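Side-chain contacts in 6-O-methylguanine DNA methyltransferase (Enterococcus faecalis, PDB 2B6C), which is of unknown function but probably binds DNA and takes part in repairing alkylated bases: residues 82-87 against 118-123; 126-131 against 145-150. One frame throughout, in Å; residues are numbered along the deposited sequence.

Contact 1. Residues 82-87 against 118-123; sequences NVQRFS and VALHLT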
ATOM      1  N   ASN B  82      -5.148  -1.441   6.645  1.00 16.73           N
ATOM      2  CA  ASN B  82      -6.162  -0.660   5.964  1.00 15.14           C
ATOM      3  C   ASN B  82      -6.043   0.832   6.287  1.00 14.46           C
ATOM      4  O   ASN B  82      -7.002   1.587   6.125  1.00 14.18           O
ATOM      5  CB  ASN B  82      -7.559  -1.188   6.332  1.00 14.82           C
ATOM      6  CG  ASN B  82      -7.803  -2.586   5.781  1.00 15.79           C
ATOM      7  OD1 ASN B  82      -8.235  -2.740   4.636  1.00 12.97           O
ATOM      8  ND2 ASN B  82      -7.515  -3.615   6.588  1.00 11.12           N
ATOM      9  N   VAL B  83      -4.855   1.249   6.718  1.00 14.27           N
ATOM     10  CA  VAL B  83      -4.609   2.606   7.212  1.00 14.26           C
ATOM     11  C   VAL B  83      -5.087   3.707   6.226  1.00 14.38           C
ATOM     12  O   VAL B  83      -5.704   4.688   6.645  1.00 13.77           O
ATOM     13  CB  VAL B  83      -3.093   2.777   7.626  1.00 15.13           C
ATOM     14  CG1 VAL B  83      -2.127   2.586   6.419  1.00 13.58           C
ATOM     15  CG2 VAL B  83      -2.828   4.067   8.396  1.00 14.44           C
ATOM     16  N   GLN B  84      -4.840   3.497   4.932  1.00 13.61           N
ATOM     17  CA  GLN B  84      -5.253   4.398   3.860  1.00 14.27           C
ATOM     18  C   GLN B  84      -6.760   4.589   3.714  1.00 13.93           C
ATOM     19  O   GLN B  84      -7.188   5.622   3.203  1.00 13.68           O
ATOM     20  CB  GLN B  84      -4.686   3.932   2.524  1.00 14.82           C
ATOM     21  CG  GLN B  84      -3.215   4.071   2.466  1.00 17.57           C
ATOM     22  CD  GLN B  84      -2.688   3.945   1.060  1.00 24.78           C
ATOM     23  OE1 GLN B  84      -2.486   2.838   0.547  1.00 26.63           O
ATOM     24  NE2 GLN B  84      -2.437   5.087   0.432  1.00 25.98           N
ATOM     25  N   ARG B  85      -7.536   3.602   4.160  1.00 13.24           N
ATOM     26  CA  ARG B  85      -8.994   3.604   4.066  1.00 13.34           C
ATOM     27  C   ARG B  85      -9.710   4.495   5.092  1.00 13.28           C
ATOM     28  O   ARG B  85     -10.899   4.800   4.927  1.00 12.13           O
ATOM     29  CB  ARG B  85      -9.537   2.166   4.179  1.00 13.15           C
ATOM     30  CG  ARG B  85      -9.068   1.229   3.042  1.00 12.28           C
ATOM     31  CD  ARG B  85      -9.739  -0.151   3.183  1.00 13.73           C
ATOM     32  NE  ARG B  85     -11.188  -0.007   3.114  1.00 13.66           N
ATOM     33  CZ  ARG B  85     -12.086  -0.940   3.399  1.00 16.30           C
ATOM     34  NH1 ARG B  85     -11.721  -2.162   3.782  1.00 16.12           N
ATOM     35  NH2 ARG B  85     -13.372  -0.642   3.298  1.00 14.37           N
ATOM     36  N   PHE B  86      -8.999   4.920   6.144  1.00 13.59           N
ATOM     37  CA  PHE B  86      -9.650   5.712   7.185  1.00 13.52           C
ATOM     38  C   PHE B  86      -9.586   7.215   6.957  1.00 13.67           C
ATOM     39  O   PHE B  86      -8.522   7.763   6.688  1.00 12.79           O
ATOM     40  CB  PHE B  86      -9.107   5.365   8.571  1.00 13.47           C
ATOM     41  CG  PHE B  86      -9.159   3.916   8.872  1.00 13.09           C
ATOM     42  CD1 PHE B  86     -10.399   3.278   9.036  1.00 15.78           C
ATOM     43  CD2 PHE B  86      -7.994   3.176   8.976  1.00 12.25           C
ATOM     44  CE1 PHE B  86     -10.465   1.928   9.284  1.00 13.61           C
ATOM     45  CE2 PHE B  86      -8.057   1.783   9.231  1.00 11.03           C
ATOM     46  CZ  PHE B  86      -9.291   1.188   9.388  1.00 12.46           C
ATOM     47  N   SER B  87     -10.738   7.867   7.114  1.00 13.84           N
ATOM     48  CA  SER B  87     -10.818   9.320   7.168  1.00 14.70           C
ATOM     49  C   SER B  87     -10.336   9.815   8.529  1.00 15.22           C
ATOM     50  O   SER B  87     -10.136   9.014   9.445  1.00 15.98           O
ATOM     51  CB  SER B  87     -12.262   9.746   6.982  1.00 14.27           C
ATOM     52  OG  SER B  87     -13.025   9.180   8.026  1.00 14.77           O
ATOM     53  N   VAL B 118      -0.638   9.460  10.155  1.00 14.85           N
ATOM     54  CA  VAL B 118      -0.042  10.789  10.109  1.00 15.24           C
ATOM     55  C   VAL B 118       1.061  10.871   9.016  1.00 15.03           C
ATOM     56  O   VAL B 118       1.099  11.825   8.276  1.00 15.54           O
ATOM     57  CB  VAL B 118       0.489  11.185  11.529  1.00 15.39           C
ATOM     58  CG1 VAL B 118       1.501  12.255  11.451  1.00 16.48           C
ATOM     59  CG2 VAL B 118      -0.665  11.601  12.440  1.00 15.49           C
ATOM     60  N   ALA B 119       1.942   9.872   8.901  1.00 14.79           N
ATOM     61  CA  ALA B 119       2.911   9.857   7.771  1.00 15.84           C
ATOM     62  C   ALA B 119       2.177   9.999   6.418  1.00 16.65           C
ATOM     63  O   ALA B 119       2.652  10.684   5.505  1.00 16.41           O
ATOM     64  CB  ALA B 119       3.747   8.599   7.791  1.00 14.78           C
ATOM     65  N   LEU B 120       1.004   9.366   6.303  1.00 17.12           N
ATOM     66  CA  LEU B 120       0.185   9.499   5.090  1.00 18.73           C
ATOM     67  C   LEU B 120      -0.576  10.830   4.968  1.00 17.97           C
ATOM     68  O   LEU B 120      -1.000  11.186   3.883  1.00 19.29           O
ATOM     69  CB  LEU B 120      -0.800   8.325   4.983  1.00 18.91           C
ATOM     70  CG  LEU B 120      -0.142   6.941   4.838  1.00 21.42           C
ATOM     71  CD1 LEU B 120      -1.158   5.827   5.124  1.00 21.68           C
ATOM     72  CD2 LEU B 120       0.459   6.789   3.433  1.00 23.47           C
ATOM     73  N   HIS B 121      -0.772  11.550   6.073  1.00 17.88           N
ATOM     74  CA  HIS B 121      -1.634  12.755   6.112  1.00 17.82           C
ATOM     75  C   HIS B 121      -0.995  13.789   7.047  1.00 18.62           C
ATOM     76  O   HIS B 121      -1.536  14.100   8.135  1.00 18.94           O
ATOM     77  CB  HIS B 121      -3.028  12.409   6.662  1.00 17.98           C
ATOM     78  CG  HIS B 121      -3.709  11.276   5.953  1.00 19.00           C
ATOM     79  ND1 HIS B 121      -4.517  11.464   4.846  1.00 20.92           N
ATOM     80  CD2 HIS B 121      -3.714   9.944   6.200  1.00 18.42           C
ATOM     81  CE1 HIS B 121      -4.984  10.296   4.439  1.00 20.66           C
ATOM     82  NE2 HIS B 121      -4.524   9.359   5.252  1.00 21.41           N
ATOM     83  N   LEU B 122       0.156  14.297   6.623  1.00 18.46           N
ATOM     84  CA  LEU B 122       1.080  15.064   7.442  1.00 19.33           C
ATOM     85  C   LEU B 122       0.525  16.390   7.911  1.00 19.77           C
ATOM     86  O   LEU B 122       0.925  16.887   8.963  1.00 20.71           O
ATOM     87  CB  LEU B 122       2.382  15.317   6.676  1.00 19.37           C
ATOM     88  CG  LEU B 122       3.438  14.211   6.756  1.00 21.47           C
ATOM     89  CD1 LEU B 122       4.489  14.409   5.633  1.00 25.35           C
ATOM     90  CD2 LEU B 122       4.100  14.185   8.145  1.00 21.87           C
ATOM     91  N   THR B 123      -0.383  16.964   7.129  1.00 19.73           N
ATOM     92  CA  THR B 123      -1.100  18.157   7.546  1.00 20.22           C
ATOM     93  C   THR B 123      -2.003  17.918   8.773  1.00 20.64           C
ATOM     94  O   THR B 123      -2.331  18.881   9.481  1.00 20.83           O
ATOM     95  CB  THR B 123      -1.917  18.796   6.379  1.00 19.88           C
ATOM     96  OG1 THR B 123      -2.928  17.878   5.922  1.00 20.18           O
ATOM     97  CG2 THR B 123      -0.980  19.169   5.208  1.00 19.02           C
TER
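With CG of Leu120 anti to its own carbonyl carbon (chi1 -63°) and chi2 at 164°, the methyl CD1 reaches out from the last turn of helix 104-120 to the loop after helix 69-81. There it meets Val83, whose chi1 of 62° sets CG1 between the backbone N and the carbonyl carbon and leaves CG2 anti to that N. Both valine methyls therefore face the leucine, though unequally: Val83 CG1 lies 3.6 Å from Leu120 CD1, and Val83 CG2 is further off, 4.1 Å from the same methyl. The two side chains pass each other at a slant. Gln84 adds the aliphatic part of its side chain, its CG 3.8 Å from Leu120 CD1, and here the side chains cross at roughly a right angle. One leucine methyl thus serves both neighbours, and the touching groups are all hydrocarbon, although one belongs to a glutamine.

Val83 and Gln84 are consecutive in the 3-10 turn at 83-85, and both reach the same methyl; the turn is tied by Arg85 N to Asn82 O at 2.9 Å. On the helix side, His121 N bonds Val118 O at 2.9 Å just beyond Leu120. Val83 also packs on Phe113, Ser116 and Trp117 of helix 104-120, and Trp117 NE1 donates to Phe86 O, which ties the loop to that helix by a polar bond as well. The second subunit approaches too, with its Lys46 NZ bonded to Leu120 O and its His49 packed on Gln84.

All three touching residues remain partly exposed. The arrangement joins an interhelical loop to the C-terminal part of a later helix at the surface of an all-helical protein, consistent with the HEAT-like helical solenoid of AlkD-like proteins.

Contact 2. Residues 126-131 against 145-150; sequences PTIFAL and LNLQLM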
ATOM      1  N   PRO B 126      -0.683  17.832  13.636  1.00 17.44           N
ATOM      2  CA  PRO B 126      -1.138  18.560  14.837  1.00 17.32           C
ATOM      3  C   PRO B 126      -2.479  18.115  15.423  1.00 16.50           C
ATOM      4  O   PRO B 126      -2.643  18.096  16.652  1.00 16.40           O
ATOM      5  CB  PRO B 126      -1.231  20.027  14.330  1.00 17.16           C
ATOM      6  CG  PRO B 126      -0.169  20.073  13.283  1.00 16.51           C
ATOM      7  CD  PRO B 126      -0.399  18.790  12.544  1.00 17.20           C
ATOM      8  N   THR B 127      -3.413  17.747  14.558  1.00 16.46           N
ATOM      9  CA  THR B 127      -4.728  17.276  14.966  1.00 17.09           C
ATOM     10  C   THR B 127      -4.660  15.938  15.719  1.00 16.88           C
ATOM     11  O   THR B 127      -5.274  15.785  16.774  1.00 16.80           O
ATOM     12  CB  THR B 127      -5.648  17.140  13.733  1.00 17.69           C
ATOM     13  OG1 THR B 127      -5.665  18.393  13.020  1.00 21.84           O
ATOM     14  CG2 THR B 127      -7.061  16.803  14.142  1.00 17.30           C
ATOM     15  N   ILE B 128      -3.909  14.978  15.181  1.00 16.44           N
ATOM     16  CA  ILE B 128      -3.736  13.691  15.835  1.00 15.99           C
ATOM     17  C   ILE B 128      -2.918  13.822  17.125  1.00 16.14           C
ATOM     18  O   ILE B 128      -3.290  13.292  18.161  1.00 15.63           O
ATOM     19  CB  ILE B 128      -3.121  12.634  14.908  1.00 16.00           C
ATOM     20  CG1 ILE B 128      -3.995  12.450  13.641  1.00 16.12           C
ATOM     21  CG2 ILE B 128      -2.922  11.298  15.684  1.00 14.40           C
ATOM     22  CD1 ILE B 128      -5.541  12.278  13.889  1.00 12.15           C
ATOM     23  N   PHE B 129      -1.809  14.545  17.061  1.00 16.06           N
ATOM     24  CA  PHE B 129      -1.086  14.879  18.273  1.00 15.96           C
ATOM     25  C   PHE B 129      -1.991  15.447  19.396  1.00 16.15           C
ATOM     26  O   PHE B 129      -1.888  15.005  20.522  1.00 16.92           O
ATOM     27  CB  PHE B 129       0.108  15.784  17.970  1.00 15.82           C
ATOM     28  CG  PHE B 129       0.917  16.159  19.206  1.00 16.16           C
ATOM     29  CD1 PHE B 129       0.577  17.285  19.958  1.00 13.41           C
ATOM     30  CD2 PHE B 129       1.988  15.374  19.605  1.00 12.47           C
ATOM     31  CE1 PHE B 129       1.306  17.619  21.105  1.00 15.08           C
ATOM     32  CE2 PHE B 129       2.748  15.702  20.743  1.00 14.67           C
ATOM     33  CZ  PHE B 129       2.394  16.831  21.503  1.00 14.69           C
ATOM     34  N   ALA B 130      -2.867  16.406  19.087  1.00 16.93           N
ATOM     35  CA  ALA B 130      -3.719  17.027  20.106  1.00 17.05           C
ATOM     36  C   ALA B 130      -4.746  16.069  20.732  1.00 17.43           C
ATOM     37  O   ALA B 130      -5.207  16.327  21.853  1.00 17.10           O
ATOM     38  CB  ALA B 130      -4.412  18.303  19.563  1.00 16.75           C
ATOM     39  N   LEU B 131      -5.103  14.989  20.021  1.00 17.77           N
ATOM     40  CA  LEU B 131      -5.971  13.937  20.566  1.00 18.59           C
ATOM     41  C   LEU B 131      -5.353  13.334  21.825  1.00 18.23           C
ATOM     42  O   LEU B 131      -6.039  13.031  22.801  1.00 18.72           O
ATOM     43  CB  LEU B 131      -6.142  12.776  19.566  1.00 19.08           C
ATOM     44  CG  LEU B 131      -7.043  12.873  18.352  1.00 20.60           C
ATOM     45  CD1 LEU B 131      -6.991  11.527  17.582  1.00 21.58           C
ATOM     46  CD2 LEU B 131      -8.476  13.269  18.774  1.00 21.88           C
ATOM     47  N   LEU B 145       3.907  11.179  22.821  1.00 15.07           N
ATOM     48  CA  LEU B 145       5.360  11.233  22.909  1.00 15.71           C
ATOM     49  C   LEU B 145       6.062  10.477  21.789  1.00 15.92           C
ATOM     50  O   LEU B 145       7.130  10.875  21.338  1.00 17.39           O
ATOM     51  CB  LEU B 145       5.844  10.725  24.279  1.00 13.96           C
ATOM     52  CG  LEU B 145       5.688  11.668  25.464  1.00 13.56           C
ATOM     53  CD1 LEU B 145       5.795  10.879  26.784  1.00 10.50           C
ATOM     54  CD2 LEU B 145       6.771  12.804  25.423  1.00 11.02           C
ATOM     55  N   ASN B 146       5.451   9.399  21.330  1.00 16.06           N
ATOM     56  CA  ASN B 146       6.058   8.542  20.344  1.00 15.99           C
ATOM     57  C   ASN B 146       5.372   8.606  18.983  1.00 16.00           C
ATOM     58  O   ASN B 146       5.697   7.830  18.098  1.00 16.05           O
ATOM     59  CB  ASN B 146       6.136   7.100  20.895  1.00 15.37           C
ATOM     60  CG  ASN B 146       7.149   6.960  22.042  1.00 17.41           C
ATOM     61  OD1 ASN B 146       7.983   7.866  22.298  1.00 17.63           O
ATOM     62  ND2 ASN B 146       7.103   5.822  22.720  1.00 14.05           N
ATOM     63  N   LEU B 147       4.429   9.533  18.801  1.00 16.93           N
ATOM     64  CA  LEU B 147       3.716   9.656  17.521  1.00 16.47           C
ATOM     65  C   LEU B 147       4.682   9.831  16.348  1.00 17.79           C
ATOM     66  O   LEU B 147       4.436   9.327  15.244  1.00 17.01           O
ATOM     67  CB  LEU B 147       2.722  10.830  17.558  1.00 17.07           C
ATOM     68  CG  LEU B 147       1.814  11.046  16.334  1.00 17.40           C
ATOM     69  CD1 LEU B 147       0.984   9.783  16.017  1.00 13.28           C
ATOM     70  CD2 LEU B 147       0.928  12.266  16.540  1.00 15.41           C
ATOM     71  N   GLN B 148       5.803  10.510  16.608  1.00 16.65           N
ATOM     72  CA  GLN B 148       6.684  10.961  15.532  1.00 16.22           C
ATOM     73  C   GLN B 148       7.984  10.156  15.368  1.00 16.48           C
ATOM     74  O   GLN B 148       8.858  10.573  14.621  1.00 15.67           O
ATOM     75  CB  GLN B 148       7.003  12.436  15.754  1.00 16.00           C
ATOM     76  CG  GLN B 148       5.753  13.268  16.129  1.00 14.76           C
ATOM     77  CD  GLN B 148       6.002  14.735  15.980  1.00 13.34           C
ATOM     78  OE1 GLN B 148       6.115  15.243  14.858  1.00 13.57           O
ATOM     79  NE2 GLN B 148       6.159  15.420  17.097  1.00 11.74           N
ATOM     80  N   LEU B 149       8.080   8.990  16.025  1.00 16.25           N
ATOM     81  CA  LEU B 149       9.319   8.181  16.066  1.00 18.37           C
ATOM     82  C   LEU B 149       9.844   7.847  14.692  1.00 19.63           C
ATOM     83  O   LEU B 149      11.052   7.704  14.498  1.00 20.47           O
ATOM     84  CB  LEU B 149       9.105   6.854  16.807  1.00 17.27           C
ATOM     85  CG  LEU B 149       8.915   6.893  18.320  1.00 19.10           C
ATOM     86  CD1 LEU B 149       8.854   5.475  18.930  1.00 17.97           C
ATOM     87  CD2 LEU B 149       9.981   7.710  18.995  1.00 16.91           C
HETATM   88  N   MSE B 150       8.927   7.678  13.742  1.00 20.84           N
HETATM   89  CA  MSE B 150       9.331   7.326  12.397  1.00 22.17           C
HETATM   90  C   MSE B 150       9.269   8.508  11.430  1.00 20.95           C
HETATM   91  O   MSE B 150       9.441   8.310  10.251  1.00 21.06           O
HETATM   92  CB  MSE B 150       8.502   6.132  11.879  1.00 23.52           C
HETATM   93  CG  MSE B 150       8.658   4.853  12.742  1.00 28.40           C
HETATM   94 SE   MSE B 150      10.527   4.316  12.946  0.75 39.08          SE
HETATM   95  CE  MSE B 150      10.595   3.997  14.796  1.00 33.23           C
TER
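Helix 125-132 meets residues 145-150, where a type I beta turn runs from Asn146 to Leu149, in a contact that belongs to the buried interior of the helical solenoid. Leu147 within that turn points at the helix. Its CG stands anti to the backbone N (chi1 -176°), and chi2 of 57° directs the methyl CD2 onto the main chain of Phe129. Leu147 CD2 is 3.6 Å from Phe129 N and 3.7 Å from Phe129 CA, with Phe129 CB slightly further from that methyl at 3.9 Å. A chi1 of -179° carries the ring of Phe129 away from its own N. Leu147 CD2 lies at the edge of this ring, near its plane, while its close contacts are with N, CA and CB. Ile128 lends its CG2, 4.1 Å from Leu147 CD2, the two side chains crossing at about a right angle.

Neighbouring helices add to the packing: Phe114 of helix 104-120 meets Leu147, Leu159 and Ala163 of helix 157-166 touch the side chain of Phe129, and Leu88 and Val91 of helix 88-94 lie against Ile128.

Three buried apolar residues thus meet through dispersion and burial from water alone; the fit depends on the shape of a methyl set against a helix backbone, not on directional bonds.

Contact 1 lies at the surface, among partly exposed residues, whereas contact 2 is buried nearer the centre of the molecule; their centres are about 13 Å apart. They follow each other in series along the sequence, and helices 104-120 and 125-132, successive in the chain, bring them together: Val118 CG2 touches Ile128 CB at 3.6 Å. Each relies on a single leucine methyl, but the surroundings differ. At 82-87 against 118-123 the methyl shares its neighbourhood with a glutamine stem, a glycerol bonded to Gln84 N and the second subunit. Around 126-131 against 145-150, other helices of the same chain supply apolar neighbours, and no other subunit touches the segments.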